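Side-chain contacts in WbbM protein (Klebsiella pneumoniae, PDB 6U4B), which is a trimeric, bifunctional glycosyltransferase that probably builds the O-antigen polysaccharide by adding sugars at two different domains: residues S198-T203 / Y265-Q270; N214-R219 / V224-W229; G316-N321 / D577-N582. One frame throughout, in Å; residues are numbered along the deposited sequence.

Contact 1 of 3, residues S198-T203 / Y265-Q270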
# COMPACT_ATOMS: atom_id res chain seq x y z
N SER A 198 -22.72 59.93 12.81
CA SER A 198 -23.82 59.77 13.76
C SER A 198 -25.13 60.31 13.21
O SER A 198 -26.19 59.70 13.39
CB SER A 198 -23.48 60.45 15.09
OG SER A 198 -23.35 61.85 14.92
N THR A 199 -25.09 61.46 12.52
CA THR A 199 -26.31 62.03 11.96
C THR A 199 -26.81 61.20 10.78
O THR A 199 -28.03 61.05 10.59
CB THR A 199 -26.07 63.48 11.54
OG1 THR A 199 -25.66 64.25 12.68
CG2 THR A 199 -27.34 64.09 10.95
N ALA A 200 -25.90 60.66 9.98
CA ALA A 200 -26.31 59.79 8.88
C ALA A 200 -26.93 58.50 9.39
O ALA A 200 -27.86 57.96 8.78
CB ALA A 200 -25.11 59.49 7.97
N ILE A 201 -26.43 57.99 10.52
CA ILE A 201 -27.02 56.80 11.13
C ILE A 201 -28.44 57.09 11.59
O ILE A 201 -29.37 56.30 11.36
CB ILE A 201 -26.15 56.30 12.30
CG1 ILE A 201 -24.77 55.86 11.80
CG2 ILE A 201 -26.84 55.17 13.04
CD1 ILE A 201 -23.77 55.62 12.91
N LYS A 202 -28.64 58.24 12.25
CA LYS A 202 -29.97 58.62 12.71
C LYS A 202 -30.93 58.82 11.55
O LYS A 202 -32.10 58.42 11.62
CB LYS A 202 -29.90 59.90 13.55
CG LYS A 202 -29.16 59.77 14.86
CD LYS A 202 -29.34 61.05 15.67
CE LYS A 202 -28.55 61.00 16.96
NZ LYS A 202 -27.08 61.00 16.72
N THR A 203 -30.45 59.45 10.47
CA THR A 203 -31.31 59.73 9.33
C THR A 203 -31.85 58.43 8.72
O THR A 203 -33.05 58.30 8.47
CB THR A 203 -30.55 60.53 8.27
OG1 THR A 203 -30.09 61.76 8.85
CG2 THR A 203 -31.43 60.83 7.08
N TYR A 265 -23.79 54.92 4.51
CA TYR A 265 -22.65 55.51 3.80
C TYR A 265 -23.11 56.48 2.72
O TYR A 265 -22.53 57.56 2.58
CB TYR A 265 -21.79 54.39 3.19
CG TYR A 265 -20.64 54.90 2.35
CD1 TYR A 265 -19.44 55.26 2.94
CD2 TYR A 265 -20.76 55.00 0.97
CE1 TYR A 265 -18.38 55.72 2.17
CE2 TYR A 265 -19.71 55.46 0.20
CZ TYR A 265 -18.53 55.82 0.80
OH TYR A 265 -17.48 56.28 0.03
N ILE A 266 -24.14 56.11 1.95
CA ILE A 266 -24.62 56.98 0.89
C ILE A 266 -25.21 58.26 1.46
O ILE A 266 -24.95 59.36 0.96
CB ILE A 266 -25.64 56.24 0.00
CG1 ILE A 266 -24.94 55.16 -0.83
CG2 ILE A 266 -26.38 57.21 -0.91
CD1 ILE A 266 -25.88 54.37 -1.71
N ILE A 267 -26.01 58.14 2.53
CA ILE A 267 -26.64 59.31 3.13
C ILE A 267 -25.58 60.29 3.63
O ILE A 267 -25.74 61.51 3.51
CB ILE A 267 -27.60 58.88 4.25
CG1 ILE A 267 -28.82 58.17 3.66
CG2 ILE A 267 -28.02 60.07 5.10
CD1 ILE A 267 -29.74 57.59 4.70
N LYS A 268 -24.48 59.77 4.17
CA LYS A 268 -23.39 60.63 4.61
C LYS A 268 -22.77 61.39 3.44
O LYS A 268 -22.42 62.57 3.57
CB LYS A 268 -22.33 59.79 5.33
CG LYS A 268 -20.99 60.47 5.53
CD LYS A 268 -21.07 61.62 6.52
CE LYS A 268 -19.68 62.02 6.99
NZ LYS A 268 -18.73 62.15 5.85
N LEU A 269 -22.62 60.73 2.29
CA LEU A 269 -22.06 61.40 1.12
C LEU A 269 -22.99 62.49 0.61
O LEU A 269 -22.52 63.55 0.17
CB LEU A 269 -21.77 60.38 0.02
CG LEU A 269 -20.32 59.91 -0.15
CD1 LEU A 269 -19.71 59.54 1.20
CD2 LEU A 269 -20.25 58.74 -1.12
N GLN A 270 -24.30 62.26 0.67
CA GLN A 270 -25.25 63.27 0.23
C GLN A 270 -25.30 64.45 1.20
O GLN A 270 -25.53 65.59 0.78
CB GLN A 270 -26.64 62.65 0.07
CG GLN A 270 -26.69 61.56 -0.99
CD GLN A 270 -27.94 60.71 -0.90
OE1 GLN A 270 -28.33 60.27 0.18
NE2 GLN A 270 -28.58 60.47 -2.04

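Contact 2 of 3, residues N214-R219 / V224-W229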
# COMPACT_ATOMS: atom_id res chain seq x y z
N ASN A 214 -27.60 44.85 -2.63
CA ASN A 214 -26.15 44.89 -2.80
C ASN A 214 -25.79 45.05 -4.28
O ASN A 214 -24.67 44.75 -4.69
CB ASN A 214 -25.50 43.63 -2.22
CG ASN A 214 -26.25 42.37 -2.59
OD1 ASN A 214 -27.46 42.40 -2.83
ND2 ASN A 214 -25.54 41.25 -2.65
N MET A 215 -26.75 45.53 -5.07
CA MET A 215 -26.59 45.67 -6.51
C MET A 215 -26.41 47.16 -6.82
O MET A 215 -27.31 47.96 -6.56
CB MET A 215 -27.81 45.10 -7.23
CG MET A 215 -27.66 44.92 -8.72
SD MET A 215 -28.90 43.77 -9.37
CE MET A 215 -30.42 44.60 -8.88
N PHE A 216 -25.25 47.51 -7.36
CA PHE A 216 -24.95 48.91 -7.63
C PHE A 216 -23.85 49.01 -8.67
O PHE A 216 -23.16 48.03 -8.96
CB PHE A 216 -24.54 49.66 -6.35
CG PHE A 216 -23.34 49.06 -5.64
CD1 PHE A 216 -23.51 48.24 -4.54
CD2 PHE A 216 -22.06 49.32 -6.08
CE1 PHE A 216 -22.41 47.70 -3.89
CE2 PHE A 216 -20.96 48.78 -5.44
CZ PHE A 216 -21.14 47.97 -4.34
N VAL A 217 -23.70 50.21 -9.22
CA VAL A 217 -22.53 50.61 -9.99
C VAL A 217 -22.09 51.96 -9.45
O VAL A 217 -22.90 52.90 -9.37
CB VAL A 217 -22.83 50.71 -11.50
CG1 VAL A 217 -21.54 50.93 -12.28
CG2 VAL A 217 -23.56 49.47 -12.00
N MET A 218 -20.82 52.07 -9.07
CA MET A 218 -20.33 53.33 -8.53
C MET A 218 -18.94 53.63 -9.07
O MET A 218 -18.26 52.76 -9.62
CB MET A 218 -20.32 53.34 -7.00
CG MET A 218 -19.42 52.30 -6.37
SD MET A 218 -19.43 52.44 -4.57
CE MET A 218 -21.14 52.10 -4.20
N ARG A 219 -18.53 54.89 -8.91
CA ARG A 219 -17.25 55.36 -9.41
C ARG A 219 -16.10 54.67 -8.69
O ARG A 219 -16.21 54.29 -7.52
CB ARG A 219 -17.15 56.88 -9.26
CG ARG A 219 -15.97 57.50 -9.99
CD ARG A 219 -16.43 58.40 -11.13
NE ARG A 219 -16.97 59.66 -10.64
CZ ARG A 219 -17.39 60.65 -11.42
NH1 ARG A 219 -17.86 61.77 -10.89
NH2 ARG A 219 -17.34 60.52 -12.74
N VAL A 224 -13.58 52.37 -3.76
CA VAL A 224 -12.47 52.09 -2.86
C VAL A 224 -12.75 52.66 -1.47
O VAL A 224 -12.52 51.99 -0.46
CB VAL A 224 -11.15 52.64 -3.44
CG1 VAL A 224 -10.07 52.67 -2.37
CG2 VAL A 224 -10.70 51.79 -4.61
N ASP A 225 -13.24 53.90 -1.41
CA ASP A 225 -13.53 54.51 -0.12
C ASP A 225 -14.61 53.74 0.63
O ASP A 225 -14.47 53.47 1.84
CB ASP A 225 -13.95 55.97 -0.31
CG ASP A 225 -14.21 56.68 1.00
OD1 ASP A 225 -13.22 57.07 1.67
OD2 ASP A 225 -15.39 56.83 1.38
N TYR A 226 -15.68 53.36 -0.06
CA TYR A 226 -16.74 52.58 0.57
C TYR A 226 -16.23 51.22 1.01
O TYR A 226 -16.63 50.70 2.06
CB TYR A 226 -17.93 52.44 -0.38
CG TYR A 226 -19.01 51.51 0.11
CD1 TYR A 226 -19.40 50.41 -0.65
CD2 TYR A 226 -19.63 51.71 1.33
CE1 TYR A 226 -20.39 49.55 -0.21
CE2 TYR A 226 -20.62 50.86 1.79
CZ TYR A 226 -20.99 49.78 1.01
OH TYR A 226 -21.97 48.92 1.46
N SER A 227 -15.33 50.61 0.23
CA SER A 227 -14.79 49.30 0.58
C SER A 227 -13.97 49.38 1.87
O SER A 227 -14.17 48.58 2.79
CB SER A 227 -13.95 48.75 -0.57
OG SER A 227 -14.72 48.61 -1.75
N GLU A 228 -13.04 50.34 1.94
CA GLU A 228 -12.24 50.50 3.15
C GLU A 228 -13.12 50.79 4.35
O GLU A 228 -12.87 50.29 5.45
CB GLU A 228 -11.21 51.61 2.95
CG GLU A 228 -10.12 51.29 1.94
CD GLU A 228 -9.27 52.51 1.60
OE1 GLU A 228 -9.68 53.64 1.94
OE2 GLU A 228 -8.19 52.33 1.00
N TRP A 229 -14.17 51.59 4.15
CA TRP A 229 -15.07 51.94 5.24
C TRP A 229 -15.91 50.74 5.66
O TRP A 229 -16.00 50.43 6.85
CB TRP A 229 -15.96 53.11 4.80
CG TRP A 229 -16.99 53.54 5.80
CD1 TRP A 229 -16.83 54.45 6.81
CD2 TRP A 229 -18.35 53.11 5.87
NE1 TRP A 229 -18.01 54.60 7.51
CE2 TRP A 229 -18.96 53.78 6.95
CE3 TRP A 229 -19.12 52.21 5.12
CZ2 TRP A 229 -20.29 53.59 7.30
CZ3 TRP A 229 -20.45 52.01 5.47
CH2 TRP A 229 -21.02 52.70 6.55

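Contact 3 of 3, residues G316-N321 / D577-N582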
# COMPACT_ATOMS: atom_id res chain seq x y z
N GLY A 316 -15.69 5.07 -10.12
CA GLY A 316 -14.95 6.18 -10.67
C GLY A 316 -13.60 6.38 -10.01
O GLY A 316 -12.63 6.78 -10.67
N GLY A 317 -13.51 6.10 -8.71
CA GLY A 317 -12.22 6.18 -8.03
C GLY A 317 -11.21 5.19 -8.58
O GLY A 317 -10.05 5.53 -8.82
N ALA A 318 -11.64 3.94 -8.77
CA ALA A 318 -10.76 2.93 -9.34
C ALA A 318 -10.32 3.32 -10.75
O ALA A 318 -9.14 3.17 -11.10
CB ALA A 318 -11.46 1.57 -9.36
N LEU A 319 -11.25 3.82 -11.56
CA LEU A 319 -10.91 4.26 -12.91
C LEU A 319 -9.88 5.38 -12.89
O LEU A 319 -8.84 5.30 -13.55
CB LEU A 319 -12.17 4.70 -13.65
CG LEU A 319 -11.96 5.38 -15.01
CD1 LEU A 319 -11.22 4.46 -15.98
CD2 LEU A 319 -13.29 5.83 -15.59
N ILE A 320 -10.15 6.44 -12.12
CA ILE A 320 -9.24 7.58 -12.06
C ILE A 320 -7.88 7.14 -11.54
O ILE A 320 -6.83 7.58 -12.04
CB ILE A 320 -9.85 8.71 -11.21
CG1 ILE A 320 -11.01 9.38 -11.96
CG2 ILE A 320 -8.79 9.73 -10.82
CD1 ILE A 320 -11.82 10.33 -11.12
N ASN A 321 -7.87 6.26 -10.53
CA ASN A 321 -6.60 5.74 -10.05
C ASN A 321 -5.88 4.95 -11.13
O ASN A 321 -4.65 5.05 -11.26
CB ASN A 321 -6.82 4.88 -8.80
CG ASN A 321 -5.82 5.19 -7.71
OD1 ASN A 321 -5.17 6.23 -7.72
ND2 ASN A 321 -5.70 4.28 -6.75
N ASP A 577 -9.01 -8.79 -10.16
CA ASP A 577 -7.79 -8.26 -9.56
C ASP A 577 -7.42 -6.90 -10.15
O ASP A 577 -6.84 -6.06 -9.45
CB ASP A 577 -6.64 -9.25 -9.73
CG ASP A 577 -6.90 -10.57 -9.03
OD1 ASP A 577 -7.74 -10.61 -8.10
OD2 ASP A 577 -6.25 -11.57 -9.40
N ASP A 578 -7.73 -6.68 -11.43
CA ASP A 578 -7.43 -5.40 -12.06
C ASP A 578 -8.21 -4.26 -11.43
O ASP A 578 -7.74 -3.12 -11.40
CB ASP A 578 -7.74 -5.47 -13.56
CG ASP A 578 -6.93 -6.53 -14.26
OD1 ASP A 578 -5.78 -6.25 -14.65
OD2 ASP A 578 -7.44 -7.66 -14.40
N PHE A 579 -9.41 -4.54 -10.93
CA PHE A 579 -10.20 -3.52 -10.25
C PHE A 579 -9.69 -3.29 -8.83
O PHE A 579 -9.48 -2.15 -8.41
CB PHE A 579 -11.67 -3.92 -10.23
CG PHE A 579 -12.53 -3.04 -9.38
CD1 PHE A 579 -13.01 -1.84 -9.86
CD2 PHE A 579 -12.85 -3.41 -8.08
CE1 PHE A 579 -13.80 -1.02 -9.07
CE2 PHE A 579 -13.64 -2.60 -7.29
CZ PHE A 579 -14.11 -1.41 -7.78
N ILE A 580 -9.49 -4.38 -8.08
CA ILE A 580 -9.01 -4.28 -6.70
C ILE A 580 -7.67 -3.55 -6.65
O ILE A 580 -7.43 -2.71 -5.78
CB ILE A 580 -8.91 -5.68 -6.07
CG1 ILE A 580 -10.30 -6.25 -5.83
CG2 ILE A 580 -8.11 -5.64 -4.77
CD1 ILE A 580 -11.17 -5.40 -4.92
N GLU A 581 -6.79 -3.86 -7.61
CA GLU A 581 -5.48 -3.21 -7.69
C GLU A 581 -5.59 -1.69 -7.62
O GLU A 581 -4.75 -1.03 -7.00
CB GLU A 581 -4.80 -3.63 -8.99
CG GLU A 581 -3.45 -3.00 -9.26
CD GLU A 581 -2.99 -3.22 -10.69
OE1 GLU A 581 -2.62 -2.24 -11.36
OE2 GLU A 581 -3.03 -4.38 -11.16
N ASN A 582 -6.63 -1.13 -8.22
CA ASN A 582 -6.79 0.32 -8.28
C ASN A 582 -7.64 0.88 -7.14
O ASN A 582 -7.63 2.09 -6.92
CB ASN A 582 -7.39 0.73 -9.63
CG ASN A 582 -6.45 0.46 -10.78
OD1 ASN A 582 -5.40 1.10 -10.90
ND2 ASN A 582 -6.80 -0.49 -11.63

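Contact 1 of 3, residues S198-T203 / Y265-Q270
I267 has CG1 anti to its carbonyl carbon (chi1 -70°), which leaves CG2 anti to the backbone N and turned to T203. T203 is set in the same way. Its OG1 lies beside the backbone N, and its CG2 is the methyl offered to I267. The two methyls meet at 4.0 Å, T203 CG2 to I267 CG2, with the side chains crossing at a slant. T203 CB adds to this patch at 4.1 Å from I267 CG2.

One turn earlier, A200 brings its CB down onto the backbone of the other helix. A200 CB lies 3.8 Å from K268 CB and 3.9 Å from K268 N. The small methyl allows a close approach, and the CA atoms of A200 and K268 are 5.2 Å apart. The side chain of K268 touches through its CB. Its chain bends at chi2 and chi4, and the amine leads away to a salt bridge with D272 and a cation-pi contact with Y197.

The hydroxyl of T203 is turned back to its own helix. T203 OG1 donates to T199 O at 2.8 Å from above the carbonyl plane, while T203 N reaches the same oxygen from the other face. T199 O thus takes two donors. The OG1 bond helps to hold the T203 rotamer and keeps its methyl on the apolar side. No hydrogen bond links the two segments.

The axes of the segments 198-203 and 265-270 pass 8.6 Å apart at 119°. Helix 198-206 also packs through I201 on I187 and V190 of helix 180-193, and on I264 of helix 253-272. The latter in turn rests Y265 and L269 on I222 of helix 220-240, so it joins helix 198-206 to the helix that follows strand 216-219.

Contact 2 of 3, residues N214-R219 / V224-W229
A strand-to-helix unit of the DUF4422 region places F216 and M218 of strand 216-219 against Y226 of helix 220-240. The strand runs straight into the helix, with R219 as its N-cap. F216 and M218 are two residues apart and leave the strand on the same side. Y226 has CG anti to its backbone N (chi1 173°), which sends the ring from the helix toward this pair.

The methyl of M218 touches both rings, packing into the corner they form. M218 CE lies 3.4 Å above the plane of the F216 ring, offset toward the rim, and 4.3 Å from Y226 CD1. M218 SD is 5.5 Å from the centroid of the Y226 ring at an oblique angle, a Met-aromatic contact. The rings themselves barely touch, F216 CZ to Y226 CE1 at 4.5 Å. F262 of helix 253-272 meets both rings and extends the aromatic cluster.

All three residues are buried. Backbone bonds tie F216 to F100, M218 to V98 and V217 to L153, so the strand lies within the sheet, between strands 97-102 and 152-159. This is the helix-on-sheet packing of an alpha/beta domain.

Contact 3 of 3, residues G316-N321 / D577-N582
N582 O takes the hydrogen bond that joins the two helices. N321 ND2 donates to N582 O at 2.9 Å, almost straight, with an N-H...O angle of 167°. The acceptor lies in the amide plane of N321, while the donor is somewhat tilted from the carbonyl plane of N582. The oxygen sits in the last turn of helix 576-583, where N582 N bonds to F579 O.

N582 also leans on the other helix with its side chain. N582 CB presses on A318 O at 3.3 Å and faces A318 CB at 4.2 Å. CG is anti to its own carbonyl carbon (chi1 -67°), which turns the amide back along its helix. There ND2 makes a weak bond to D578 O, while OD1 stays near the N321 carbonyl.

A318 is the small residue on which the other helix closes. A318 CB touches F579 CE1 at 3.5 Å and approaches the ring obliquely. F579 meets W568 by its ring and also packs on Y561. The axes of the segments 316-321 and 577-582 cross nearly at right angles (84°), 8.8 Å apart, and the CA atoms of A318 and N582 are 4.9 Å apart. D577 forms a salt bridge with R349 of a second subunit, so the helix reaches the trimer interface.

N582 touches V410, just beyond D406 and D408, which bind magnesium with H560. N585, a ligand of a second magnesium in a structure of this protein, is close to N321. The contact packs a C-terminal helix beside the DxD metal site expected of a family 8 glycosyltransferase.

Overall arrangement
Contacts 1 and 2 belong to one family region, DUF4422, and their centres are 15 Å apart. They touch through Y265, whose OH lies 2.6 Å from D225 OD2, a probable hydrogen bond, and whose CB packs on W229. Helices 220-240 and 253-272, consecutive in the chain, carry this link. Contact 3 lies in the other half, across the centre of the chain. Its centre is 63 Å from that of contact 1 and 51 Å from that of contact 2, and neither touches it. Contact 3 is near the metal site: the F579 side chain is about 8 Å from that of D408, a magnesium ligand. Contacts 1 and 2 are structural packing away from the annotated sites.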